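Local coordinates for protein putative trimethylamine methyltransferase (Rhizobium meliloti, PDB 4YYC) that probably catalyses transfer of a methyl group, as a trimethylamine methyltransferase-like enzyme, at residues P39-I44 against M416-A421; I73-R78 against V99-G104; A238-L243 against H266-V271; S278-P283 against A320-Q325. All coordinates share one frame; numbering follows the deposited sequence.

Contact 1. Residues P39-I44 against M416-A421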
loop_
_atom_site.group_PDB
_atom_site.type_symbol
_atom_site.label_atom_id
_atom_site.label_comp_id
_atom_site.label_asym_id
_atom_site.label_seq_id
_atom_site.Cartn_x
_atom_site.Cartn_y
_atom_site.Cartn_z
ATOM N N PRO A 39 12.975 12.561 -18.844
ATOM C CA PRO A 39 14.273 11.937 -18.613
ATOM C C PRO A 39 14.224 10.937 -17.462
ATOM O O PRO A 39 13.371 11.033 -16.588
ATOM C CB PRO A 39 15.190 13.099 -18.245
ATOM C CG PRO A 39 14.270 14.152 -17.723
ATOM C CD PRO A 39 12.956 13.985 -18.431
ATOM N N SER A 40 15.109 9.951 -17.514
ATOM C CA SER A 40 15.191 8.993 -16.444
ATOM C C SER A 40 15.745 9.662 -15.174
ATOM O O SER A 40 16.642 10.496 -15.263
ATOM C CB SER A 40 16.048 7.800 -16.874
ATOM O OG SER A 40 15.224 6.912 -17.634
ATOM N N LEU A 41 15.220 9.257 -14.025
ATOM C CA LEU A 41 15.659 9.698 -12.706
ATOM C C LEU A 41 16.706 8.730 -12.154
ATOM O O LEU A 41 16.683 7.545 -12.422
ATOM C CB LEU A 41 14.467 9.747 -11.747
ATOM C CG LEU A 41 13.324 10.653 -12.158
ATOM C CD1 LEU A 41 12.254 10.648 -11.071
ATOM C CD2 LEU A 41 13.837 12.050 -12.425
ATOM N N PRO A 42 17.644 9.230 -11.341
ATOM C CA PRO A 42 18.598 8.327 -10.711
ATOM C C PRO A 42 17.951 7.556 -9.579
ATOM O O PRO A 42 16.783 7.788 -9.231
ATOM C CB PRO A 42 19.659 9.268 -10.165
ATOM C CG PRO A 42 18.903 10.470 -9.877
ATOM C CD PRO A 42 17.843 10.614 -10.930
ATOM N N TYR A 43 18.683 6.592 -9.059
ATOM C CA TYR A 43 18.228 5.768 -7.957
ATOM C C TYR A 43 17.644 6.609 -6.823
ATOM O O TYR A 43 18.089 7.713 -6.563
ATOM C CB TYR A 43 19.344 4.849 -7.447
ATOM C CG TYR A 43 20.489 5.520 -6.783
ATOM C CD1 TYR A 43 21.561 6.008 -7.518
ATOM C CD2 TYR A 43 20.507 5.726 -5.401
ATOM C CE1 TYR A 43 22.609 6.636 -6.895
ATOM C CE2 TYR A 43 21.554 6.366 -4.780
ATOM C CZ TYR A 43 22.597 6.812 -5.536
ATOM O OH TYR A 43 23.664 7.458 -4.934
ATOM N N ILE A 44 16.660 6.038 -6.155
ATOM C CA ILE A 44 16.030 6.694 -5.013
ATOM C C ILE A 44 16.998 6.761 -3.822
ATOM O O ILE A 44 17.630 5.762 -3.477
ATOM C CB ILE A 44 14.781 5.892 -4.561
ATOM C CG1 ILE A 44 13.679 5.990 -5.638
ATOM C CG2 ILE A 44 14.310 6.375 -3.220
ATOM C CD1 ILE A 44 12.640 4.942 -5.501
HETATM N N MSE A 416 5.594 7.168 -8.372
HETATM C CA MSE A 416 4.941 7.661 -7.143
HETATM C C MSE A 416 5.798 7.280 -5.965
HETATM O O MSE A 416 5.996 8.084 -5.061
HETATM C CB MSE A 416 3.546 7.088 -7.009
HETATM C CG MSE A 416 2.702 7.779 -8.044
HETATM SE SE MSE A 416 0.874 7.047 -7.797
HETATM C CE MSE A 416 0.417 7.327 -9.727
HETATM N N MSE A 417 6.334 6.079 -5.960
HETATM C CA MSE A 417 7.193 5.640 -4.867
HETATM C C MSE A 417 8.472 6.472 -4.794
HETATM O O MSE A 417 8.924 6.859 -3.718
HETATM C CB MSE A 417 7.603 4.168 -4.982
HETATM C CG MSE A 417 6.433 3.194 -5.003
HETATM SE SE MSE A 417 5.298 3.215 -3.390
HETATM C CE MSE A 417 3.522 2.713 -4.173
ATOM N N GLN A 418 9.035 6.826 -5.947
ATOM C CA GLN A 418 10.215 7.667 -6.005
ATOM C C GLN A 418 9.935 9.031 -5.371
ATOM O O GLN A 418 10.754 9.541 -4.606
ATOM C CB GLN A 418 10.659 7.817 -7.479
ATOM C CG GLN A 418 11.844 8.717 -7.676
ATOM C CD GLN A 418 13.042 8.102 -8.365
ATOM O OE1 GLN A 418 12.901 7.226 -9.229
ATOM N NE2 GLN A 418 14.217 8.639 -8.075
ATOM N N LYS A 419 8.789 9.592 -5.676
ATOM C CA LYS A 419 8.440 10.897 -5.099
ATOM C C LYS A 419 8.153 10.776 -3.593
ATOM O O LYS A 419 8.613 11.620 -2.809
ATOM C CB LYS A 419 7.259 11.481 -5.865
ATOM C CG LYS A 419 6.762 12.812 -5.336
ATOM C CD LYS A 419 7.849 13.908 -5.473
ATOM C CE LYS A 419 7.328 15.245 -4.950
ATOM N NZ LYS A 419 6.069 15.618 -5.663
HETATM N N MSE A 420 7.414 9.738 -3.187
HETATM C CA MSE A 420 7.098 9.480 -1.767
HETATM C C MSE A 420 8.341 9.421 -0.932
HETATM O O MSE A 420 8.405 9.927 0.195
HETATM C CB MSE A 420 6.325 8.155 -1.640
HETATM C CG MSE A 420 6.001 7.708 -0.212
HETATM SE SE MSE A 420 4.438 8.781 0.311
HETATM C CE MSE A 420 3.292 7.704 -0.881
ATOM N N ALA A 421 9.358 8.760 -1.460
ATOM C CA ALA A 421 10.620 8.535 -0.745
ATOM C C ALA A 421 11.326 9.799 -0.350
ATOM O O ALA A 421 12.145 9.750 0.566
ATOM C CB ALA A 421 11.528 7.697 -1.618
#
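Q418 reaches from the last turns of helix 404-420 into a bend of the extended chain 39-44, and its carboxamide is held between L41 and I44. CG lies anti to the backbone N (chi1 178°), and a bend at chi2 then brings CD between the two aliphatic side chains. CG1 of I44 approaches one face of the amide, 3.5 Å from Q418 CD, while CD1 of L41 comes over the opposite face, 3.8 Å from the same carbon. Clamped in this way, the amide points Q418 NE2 at P42 O, 2.9 Å away. The bond is nearly straight (171°), runs almost along the C=O axis, and lies in the amide plane. Glutamine suits the place because its two ends do different work: NE2 serves the proline carbonyl, and OE1 is hydrogen-bonded to S173 and H175. The tight part lies on the I44 side, where I44 CG2 and A421 CB stand 3.5 Å apart, closer than carbon atoms usually pack; alanine suits the place because its side chain ends at CB. CD1 of I44 also rests 3.7 Å from Q418 CA. On the other side L41 and P42 are exposed, so the leucine is a lid with solvent beyond it. Beneath, I44 starts strand 44-45 and packs on T135 and F137 of strand 134-137, while M417 turns to helix 368-383 and K419 forms a salt bridge with E335 of the second subunit.

Contact 2. Residues I73-R78 against V99-G104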
loop_
_atom_site.group_PDB
_atom_site.type_symbol
_atom_site.label_atom_id
_atom_site.label_comp_id
_atom_site.label_asym_id
_atom_site.label_seq_id
_atom_site.Cartn_x
_atom_site.Cartn_y
_atom_site.Cartn_z
ATOM N N ILE A 73 20.726 -28.538 12.096
ATOM C CA ILE A 73 20.097 -29.074 10.879
ATOM C C ILE A 73 21.051 -28.929 9.707
ATOM O O ILE A 73 21.264 -29.893 8.978
ATOM C CB ILE A 73 18.749 -28.382 10.580
ATOM C CG1 ILE A 73 17.801 -28.624 11.759
ATOM C CG2 ILE A 73 18.173 -28.914 9.278
ATOM C CD1 ILE A 73 16.515 -27.836 11.684
ATOM N N GLY A 74 21.633 -27.750 9.542
ATOM C CA GLY A 74 22.575 -27.501 8.473
ATOM C C GLY A 74 21.903 -27.143 7.162
ATOM O O GLY A 74 20.686 -27.080 7.058
ATOM N N ILE A 75 22.735 -26.874 6.180
ATOM C CA ILE A 75 22.288 -26.496 4.839
ATOM C C ILE A 75 22.994 -27.404 3.841
ATOM O O ILE A 75 24.195 -27.617 3.939
ATOM C CB ILE A 75 22.669 -25.041 4.550
ATOM C CG1 ILE A 75 22.089 -24.086 5.608
ATOM C CG2 ILE A 75 22.252 -24.643 3.146
ATOM C CD1 ILE A 75 20.593 -23.910 5.606
ATOM N N GLU A 76 22.245 -27.956 2.908
ATOM C CA GLU A 76 22.858 -28.776 1.847
ATOM C C GLU A 76 23.554 -27.911 0.799
ATOM O O GLU A 76 22.984 -26.941 0.319
ATOM C CB GLU A 76 21.794 -29.610 1.145
ATOM C CG GLU A 76 21.062 -30.591 2.055
ATOM C CD GLU A 76 21.639 -31.983 1.977
ATOM O OE1 GLU A 76 21.669 -32.558 0.869
ATOM O OE2 GLU A 76 22.096 -32.511 3.017
ATOM N N PHE A 77 24.788 -28.281 0.433
ATOM C CA PHE A 77 25.481 -27.704 -0.689
ATOM C C PHE A 77 25.657 -28.884 -1.606
ATOM O O PHE A 77 26.520 -29.723 -1.381
ATOM C CB PHE A 77 26.802 -27.061 -0.248
ATOM C CG PHE A 77 26.619 -25.688 0.353
ATOM C CD1 PHE A 77 26.023 -25.519 1.603
ATOM C CD2 PHE A 77 26.987 -24.555 -0.363
ATOM C CE1 PHE A 77 25.796 -24.243 2.097
ATOM C CE2 PHE A 77 26.766 -23.282 0.136
ATOM C CZ PHE A 77 26.159 -23.123 1.354
ATOM N N ARG A 78 24.805 -28.990 -2.627
ATOM C CA ARG A 78 24.729 -30.233 -3.410
ATOM C C ARG A 78 25.518 -30.224 -4.702
ATOM O O ARG A 78 25.566 -29.230 -5.383
ATOM C CB ARG A 78 23.285 -30.560 -3.717
ATOM C CG ARG A 78 22.521 -30.851 -2.463
ATOM C CD ARG A 78 21.096 -31.281 -2.754
ATOM N NE ARG A 78 20.423 -31.765 -1.542
ATOM C CZ ARG A 78 19.124 -32.084 -1.502
ATOM N NH1 ARG A 78 18.364 -31.941 -2.581
ATOM N NH2 ARG A 78 18.572 -32.518 -0.371
ATOM N N VAL A 99 26.121 -29.181 5.348
ATOM C CA VAL A 99 27.070 -28.373 6.079
ATOM C C VAL A 99 26.449 -27.883 7.390
ATOM O O VAL A 99 25.433 -27.214 7.358
ATOM C CB VAL A 99 27.530 -27.176 5.249
ATOM C CG1 VAL A 99 28.608 -26.429 6.000
ATOM C CG2 VAL A 99 28.052 -27.642 3.899
ATOM N N HIS A 100 27.070 -28.259 8.525
ATOM C CA HIS A 100 26.653 -27.807 9.848
ATOM C C HIS A 100 27.597 -26.697 10.301
ATOM O O HIS A 100 28.825 -26.856 10.282
ATOM C CB HIS A 100 26.658 -28.974 10.842
ATOM C CG HIS A 100 25.668 -30.049 10.504
ATOM N ND1 HIS A 100 24.430 -30.135 11.109
ATOM C CD2 HIS A 100 25.717 -31.061 9.603
ATOM C CE1 HIS A 100 23.766 -31.159 10.602
ATOM N NE2 HIS A 100 24.532 -31.751 9.700
ATOM N N PHE A 101 27.041 -25.584 10.759
ATOM C CA PHE A 101 27.822 -24.374 11.005
ATOM C C PHE A 101 27.942 -24.091 12.503
ATOM O O PHE A 101 26.923 -23.938 13.188
ATOM C CB PHE A 101 27.153 -23.169 10.329
ATOM C CG PHE A 101 26.980 -23.322 8.828
ATOM C CD1 PHE A 101 25.884 -23.993 8.305
ATOM C CD2 PHE A 101 27.893 -22.757 7.950
ATOM C CE1 PHE A 101 25.702 -24.110 6.940
ATOM C CE2 PHE A 101 27.718 -22.891 6.580
ATOM C CZ PHE A 101 26.633 -23.589 6.079
ATOM N N PRO A 102 29.174 -23.918 13.003
ATOM C CA PRO A 102 29.334 -23.397 14.346
ATOM C C PRO A 102 28.658 -22.061 14.485
ATOM O O PRO A 102 28.570 -21.311 13.528
ATOM C CB PRO A 102 30.831 -23.206 14.485
ATOM C CG PRO A 102 31.457 -24.044 13.470
ATOM C CD PRO A 102 30.469 -24.262 12.384
ATOM N N LYS A 103 28.209 -21.765 15.681
ATOM C CA LYS A 103 27.444 -20.551 15.882
ATOM C C LYS A 103 28.312 -19.321 15.650
ATOM O O LYS A 103 29.426 -19.236 16.165
ATOM C CB LYS A 103 26.758 -20.554 17.257
ATOM C CG LYS A 103 25.727 -21.682 17.346
ATOM C CD LYS A 103 24.415 -21.324 18.004
ATOM C CE LYS A 103 24.137 -22.038 19.295
ATOM N NZ LYS A 103 23.851 -23.500 19.102
ATOM N N GLY A 104 27.799 -18.420 14.811
ATOM C CA GLY A 104 28.452 -17.176 14.494
ATOM C C GLY A 104 29.350 -17.214 13.272
ATOM O O GLY A 104 29.782 -16.172 12.819
#
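A short antiparallel pairing of strands 75-77 and 98-100, inner neighbours in a four-stranded mixed sheet, brings I75 and V99 together as a hydrogen-bonded pair. I75 N donates to V99 O at 3.0 Å, and V99 N returns a bond to I75 O at 2.9 Å. Just before the pair, G74 leaves helix 56-73 with positive phi (84°). A side chain at this point would run into V99 O as well as the preceding carbonyl, so glycine is the residue that fits. The missing side chain also lets H100 lie close, with G74 CA over one face of its ring toward the rim. H100 CE1 comes within 3.2 Å of I73 O, and ND1 is hydrogen-bonded to E71 O, so the imidazole sits against the C-terminal end of helix 56-73. The apolar side of the sheet is built from I75, V99, F77 and F101, whose CG lies anti to the carbonyl carbon (chi1 -58°), beside its own backbone N. CG1 of V99 stands 3.5 Å above the F101 ring, toward the rim, and F77 CE1 meets the edge of that ring, 4.1 Å from F101 CZ. CG2 of V99 touches F77 CD1 at 3.7 Å. I75 crosses F101 at about a right angle, its CG1 3.9 Å from F101 CE1. W87 packs edge-to-face on both phenylalanines, and A299 of helix 286-307 covers them and I75. On the other side of the strand R78 NE forms a 2.8 Å salt bridge with E76 OE1, in the guanidinium plane, while E76 OE2 pairs with R98.

Contact 3. Residues A238-L243 against H266-V271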
loop_
_atom_site.group_PDB
_atom_site.type_symbol
_atom_site.label_atom_id
_atom_site.label_comp_id
_atom_site.label_asym_id
_atom_site.label_seq_id
_atom_site.Cartn_x
_atom_site.Cartn_y
_atom_site.Cartn_z
ATOM N N ALA A 238 31.575 -3.744 -9.459
ATOM C CA ALA A 238 30.394 -4.509 -9.808
ATOM C C ALA A 238 29.675 -3.814 -10.980
ATOM O O ALA A 238 29.307 -2.626 -10.894
ATOM C CB ALA A 238 29.438 -4.622 -8.608
ATOM N N VAL A 239 29.499 -4.547 -12.065
ATOM C CA VAL A 239 28.705 -4.076 -13.205
ATOM C C VAL A 239 27.477 -4.942 -13.430
ATOM O O VAL A 239 26.656 -4.621 -14.279
ATOM C CB VAL A 239 29.514 -3.978 -14.513
ATOM C CG1 VAL A 239 30.678 -2.995 -14.370
ATOM C CG2 VAL A 239 30.027 -5.325 -14.975
ATOM N N THR A 240 27.348 -6.019 -12.664
ATOM C CA THR A 240 26.183 -6.905 -12.706
ATOM C C THR A 240 25.752 -7.260 -11.283
ATOM O O THR A 240 26.594 -7.395 -10.367
ATOM C CB THR A 240 26.458 -8.214 -13.473
ATOM O OG1 THR A 240 27.639 -8.818 -12.938
ATOM C CG2 THR A 240 26.653 -7.949 -14.909
ATOM N N LEU A 241 24.436 -7.379 -11.114
ATOM C CA LEU A 241 23.832 -8.148 -10.020
ATOM C C LEU A 241 23.291 -9.428 -10.617
ATOM O O LEU A 241 22.754 -9.418 -11.727
ATOM C CB LEU A 241 22.675 -7.379 -9.337
ATOM C CG LEU A 241 23.116 -6.614 -8.095
ATOM C CD1 LEU A 241 24.165 -5.552 -8.402
ATOM C CD2 LEU A 241 21.928 -5.928 -7.426
ATOM N N ASN A 242 23.401 -10.529 -9.875
ATOM C CA ASN A 242 23.157 -11.856 -10.414
ATOM C C ASN A 242 22.335 -12.657 -9.460
ATOM O O ASN A 242 22.668 -12.727 -8.287
ATOM C CB ASN A 242 24.491 -12.506 -10.751
ATOM C CG ASN A 242 25.290 -11.650 -11.696
ATOM O OD1 ASN A 242 24.908 -11.550 -12.853
ATOM N ND2 ASN A 242 26.297 -10.940 -11.199
ATOM N N LEU A 243 21.221 -13.210 -9.913
ATOM C CA LEU A 243 20.283 -13.863 -9.024
ATOM C C LEU A 243 20.735 -15.262 -8.660
ATOM O O LEU A 243 20.793 -16.128 -9.513
ATOM C CB LEU A 243 18.900 -13.884 -9.658
ATOM C CG LEU A 243 17.773 -14.443 -8.810
ATOM C CD1 LEU A 243 17.563 -13.659 -7.550
ATOM C CD2 LEU A 243 16.503 -14.362 -9.668
ATOM N N HIS A 266 34.959 -12.567 -9.842
ATOM C CA HIS A 266 35.143 -11.378 -10.658
ATOM C C HIS A 266 34.511 -10.103 -10.080
ATOM O O HIS A 266 34.285 -9.172 -10.815
ATOM C CB HIS A 266 34.575 -11.675 -12.049
ATOM C CG HIS A 266 35.309 -12.766 -12.746
ATOM N ND1 HIS A 266 36.571 -12.594 -13.244
ATOM C CD2 HIS A 266 34.972 -14.054 -12.978
ATOM C CE1 HIS A 266 37.005 -13.739 -13.747
ATOM N NE2 HIS A 266 36.037 -14.635 -13.637
ATOM N N ASN A 267 34.298 -10.070 -8.757
ATOM C CA ASN A 267 33.874 -8.827 -8.083
ATOM C C ASN A 267 32.468 -8.439 -8.494
ATOM O O ASN A 267 32.129 -7.246 -8.420
ATOM C CB ASN A 267 34.836 -7.645 -8.409
ATOM C CG ASN A 267 34.889 -6.559 -7.333
ATOM O OD1 ASN A 267 33.899 -5.860 -7.027
ATOM N ND2 ASN A 267 36.057 -6.381 -6.802
ATOM N N GLN A 268 31.664 -9.408 -8.972
ATOM C CA GLN A 268 30.296 -9.117 -9.366
ATOM C C GLN A 268 29.342 -9.571 -8.261
ATOM O O GLN A 268 29.707 -10.391 -7.423
ATOM C CB GLN A 268 29.962 -9.780 -10.678
ATOM C CG GLN A 268 30.929 -9.413 -11.784
ATOM C CD GLN A 268 31.038 -7.932 -11.951
ATOM O OE1 GLN A 268 30.020 -7.266 -12.230
ATOM N NE2 GLN A 268 32.247 -7.369 -11.749
ATOM N N ALA A 269 28.158 -8.988 -8.211
ATOM C CA ALA A 269 27.317 -9.158 -7.042
ATOM C C ALA A 269 26.379 -10.350 -7.177
ATOM O O ALA A 269 25.779 -10.577 -8.234
ATOM C CB ALA A 269 26.506 -7.892 -6.763
ATOM N N CYS A 270 26.200 -11.043 -6.068
ATOM C CA CYS A 270 25.285 -12.156 -5.955
ATOM C C CYS A 270 24.086 -11.739 -5.092
ATOM O O CYS A 270 24.298 -11.229 -3.963
ATOM C CB CYS A 270 25.971 -13.334 -5.282
ATOM S SG CYS A 270 27.176 -14.135 -6.365
ATOM N N VAL A 271 22.869 -11.926 -5.613
ATOM C CA VAL A 271 21.652 -11.645 -4.857
ATOM C C VAL A 271 21.177 -12.973 -4.307
ATOM O O VAL A 271 20.498 -13.734 -5.009
ATOM C CB VAL A 271 20.551 -10.976 -5.740
ATOM C CG1 VAL A 271 19.365 -10.553 -4.859
ATOM C CG2 VAL A 271 21.121 -9.832 -6.565
#
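Strands 240-243 and 269-271 run parallel in direction, at 33° to each other and 4.6 Å apart at their closest, with L241, N242 and L243 beside A269, C270 and V271. V271 N bonds to N242 O, and A269 N to T240 O. Ahead of the strands, Q268 takes over from the backbone. Its chain bends at chi2, and Q268 OE1 accepts three donors: V239 N at 2.8 Å and T240 OG1 at 2.9 Å, each on a lone pair in the carbonyl plane, and T240 N at 3.0 Å nearly in line with the C=O bond. NE2 bonds to H266 O and N237 O, so both ends of this buried amide are satisfied. An alanine here would probably leave V239 N, T240 N and the T240 hydroxyl without their shared acceptor. That hydroxyl sits between the backbone N and carbonyl carbon (chi1 52°), where it also receives N242 ND2 at 3.1 Å, almost straight (175°) and in the amide plane. ND2 gives a second bond to A269 O at 3.0 Å, tilted from that plane, so the asparagine stitches its own strand to the next. On the opposite face of the sheet the contacts are apolar: L241 CD1 meets A269 CB at 3.7 Å, and L241 CB meets V271 CG2. L241 and A269 pack on F117, and the L243 side chain comes within about 4 Å of an unidentified ligand, whereas N242 and C270 face helix 254-265. This helix links the two strands in a beta-alpha-beta crossover, consistent with the TIM barrel of the MttB family.

Contact 4. Residues S278-P283 against A320-Q325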
loop_
_atom_site.group_PDB
_atom_site.type_symbol
_atom_site.label_atom_id
_atom_site.label_comp_id
_atom_site.label_asym_id
_atom_site.label_seq_id
_atom_site.Cartn_x
_atom_site.Cartn_y
_atom_site.Cartn_z
ATOM N N SER A 278 5.324 -19.748 1.708
ATOM C CA SER A 278 5.175 -20.155 3.104
ATOM C C SER A 278 4.111 -21.229 3.205
ATOM O O SER A 278 3.051 -21.111 2.584
ATOM C CB SER A 278 4.816 -18.978 3.992
ATOM O OG SER A 278 5.914 -18.116 4.151
ATOM N N GLY A 279 4.394 -22.285 3.977
ATOM C CA GLY A 279 3.534 -23.468 3.995
ATOM C C GLY A 279 3.983 -24.580 3.067
ATOM O O GLY A 279 3.561 -25.735 3.202
ATOM N N ALA A 280 4.803 -24.261 2.080
ATOM C CA ALA A 280 5.284 -25.272 1.140
ATOM C C ALA A 280 6.796 -25.384 1.236
ATOM O O ALA A 280 7.307 -26.461 1.587
ATOM C CB ALA A 280 4.833 -24.940 -0.268
HETATM N N MSE A 281 7.517 -24.295 0.983
HETATM C CA MSE A 281 8.991 -24.314 1.014
HETATM C C MSE A 281 9.550 -23.725 2.290
HETATM O O MSE A 281 10.763 -23.670 2.447
HETATM C CB MSE A 281 9.590 -23.541 -0.162
HETATM C CG MSE A 281 9.403 -24.281 -1.477
HETATM SE SE MSE A 281 7.768 -23.614 -2.353
HETATM C CE MSE A 281 8.652 -22.612 -3.801
ATOM N N SER A 282 8.680 -23.286 3.192
ATOM C CA SER A 282 9.056 -22.841 4.528
ATOM C C SER A 282 7.842 -23.086 5.434
ATOM O O SER A 282 6.751 -23.402 4.934
ATOM C CB SER A 282 9.391 -21.358 4.532
ATOM O OG SER A 282 8.211 -20.581 4.424
ATOM N N PRO A 283 8.013 -22.931 6.763
ATOM C CA PRO A 283 6.863 -23.057 7.643
ATOM C C PRO A 283 5.763 -22.072 7.282
ATOM O O PRO A 283 6.031 -21.019 6.674
ATOM C CB PRO A 283 7.420 -22.738 9.020
ATOM C CG PRO A 283 8.894 -23.013 8.887
ATOM C CD PRO A 283 9.247 -22.611 7.510
ATOM N N ALA A 320 6.183 -15.519 -0.786
ATOM C CA ALA A 320 4.758 -15.433 -1.010
ATOM C C ALA A 320 4.072 -16.480 -0.154
ATOM O O ALA A 320 4.745 -17.202 0.630
ATOM C CB ALA A 320 4.488 -15.616 -2.488
ATOM N N SER A 321 2.755 -16.538 -0.212
ATOM C CA SER A 321 1.999 -17.533 0.546
ATOM C C SER A 321 1.417 -18.574 -0.393
ATOM O O SER A 321 1.651 -18.533 -1.619
ATOM C CB SER A 321 0.924 -16.845 1.412
ATOM O OG SER A 321 0.300 -15.800 0.703
ATOM N N ILE A 322 0.683 -19.515 0.178
ATOM C CA ILE A 322 -0.080 -20.483 -0.625
ATOM C C ILE A 322 -1.536 -20.435 -0.219
ATOM O O ILE A 322 -1.858 -20.018 0.884
ATOM C CB ILE A 322 0.411 -21.938 -0.511
ATOM C CG1 ILE A 322 0.422 -22.410 0.935
ATOM C CG2 ILE A 322 1.785 -22.073 -1.127
ATOM C CD1 ILE A 322 0.788 -23.863 1.053
ATOM N N SER A 323 -2.402 -20.822 -1.139
ATOM C CA SER A 323 -3.827 -20.980 -0.856
ATOM C C SER A 323 -3.973 -22.311 -0.109
ATOM O O SER A 323 -3.573 -23.353 -0.621
ATOM C CB SER A 323 -4.645 -20.983 -2.160
HETATM N N MSE A 324 -4.508 -22.247 1.115
HETATM C CA MSE A 324 -4.777 -23.432 1.938
HETATM C C MSE A 324 -5.797 -24.347 1.248
HETATM O O MSE A 324 -5.765 -25.559 1.448
HETATM C CB MSE A 324 -5.259 -23.018 3.341
ATOM N N GLN A 325 -6.692 -23.763 0.441
ATOM C CA GLN A 325 -7.646 -24.543 -0.360
ATOM C C GLN A 325 -6.928 -25.254 -1.511
ATOM O O GLN A 325 -6.973 -26.486 -1.615
ATOM C CB GLN A 325 -8.781 -23.650 -0.903
HETATM O O HOH W 1 5.818 -15.624 2.873
HETATM O O HOH W 2 0.657 -19.540 3.396
#
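I322 lies across the turn S278-A280, where the C-terminal ends of the neighbouring parallel strands 269-277 and 313-322, consistent with a TIM barrel, give way to loops. S278 N still donates to A320 O at 2.8 Å, a nearly straight bond (169°) that carries the pairing one step beyond the first strand. From here side chains continue the contact. CG1 of I322 stands between its backbone N and carbonyl carbon (chi1 56°), a less common rotamer for isoleucine, and comes within 3.4 Å of S278 O. Extended chi2 (175°) carries CD1 on to G279, 3.8 Å from G279 C. G279 has positive phi, and a side chain there would crowd this same CD1, so glycine suits the turn twice over. CG2 points to A280 CB, 4.3 Å away; L446 of the second subunit packs on both A280 and I322. An alanine in place of I322 would probably open a gap beside G279 and leave L446 of that subunit with a poorer surface to pack on. S278 OG is hydrogen-bonded to T289 of helix 286-307. One water joins the backbones, donating to S278 O at 3.0 Å and accepting from I322 N at 3.2 Å.

Overall arrangement
From the N terminus, residues 39-44 open the longest loop, which contact 1 closes only at 416-421, so that the other three contacts all fall within it. Contact 2 closes first, a short excursion between 73-78 and 99-104. Contacts 3 and 4 follow in series, and none of the loops cross. Contacts 3 and 4 share one sheet: strand 269-277 begins in the first and runs out into the loop of the second. Contacts 1 and 2 lie on opposite sides of the chain's centre: contact 1 joins the N-terminal segment to helix 404-420, and contact 2 pairs strands of a separate sheet. Contacts 1, 2 and 4 touch the second subunit; contact 3 lies within its own chain.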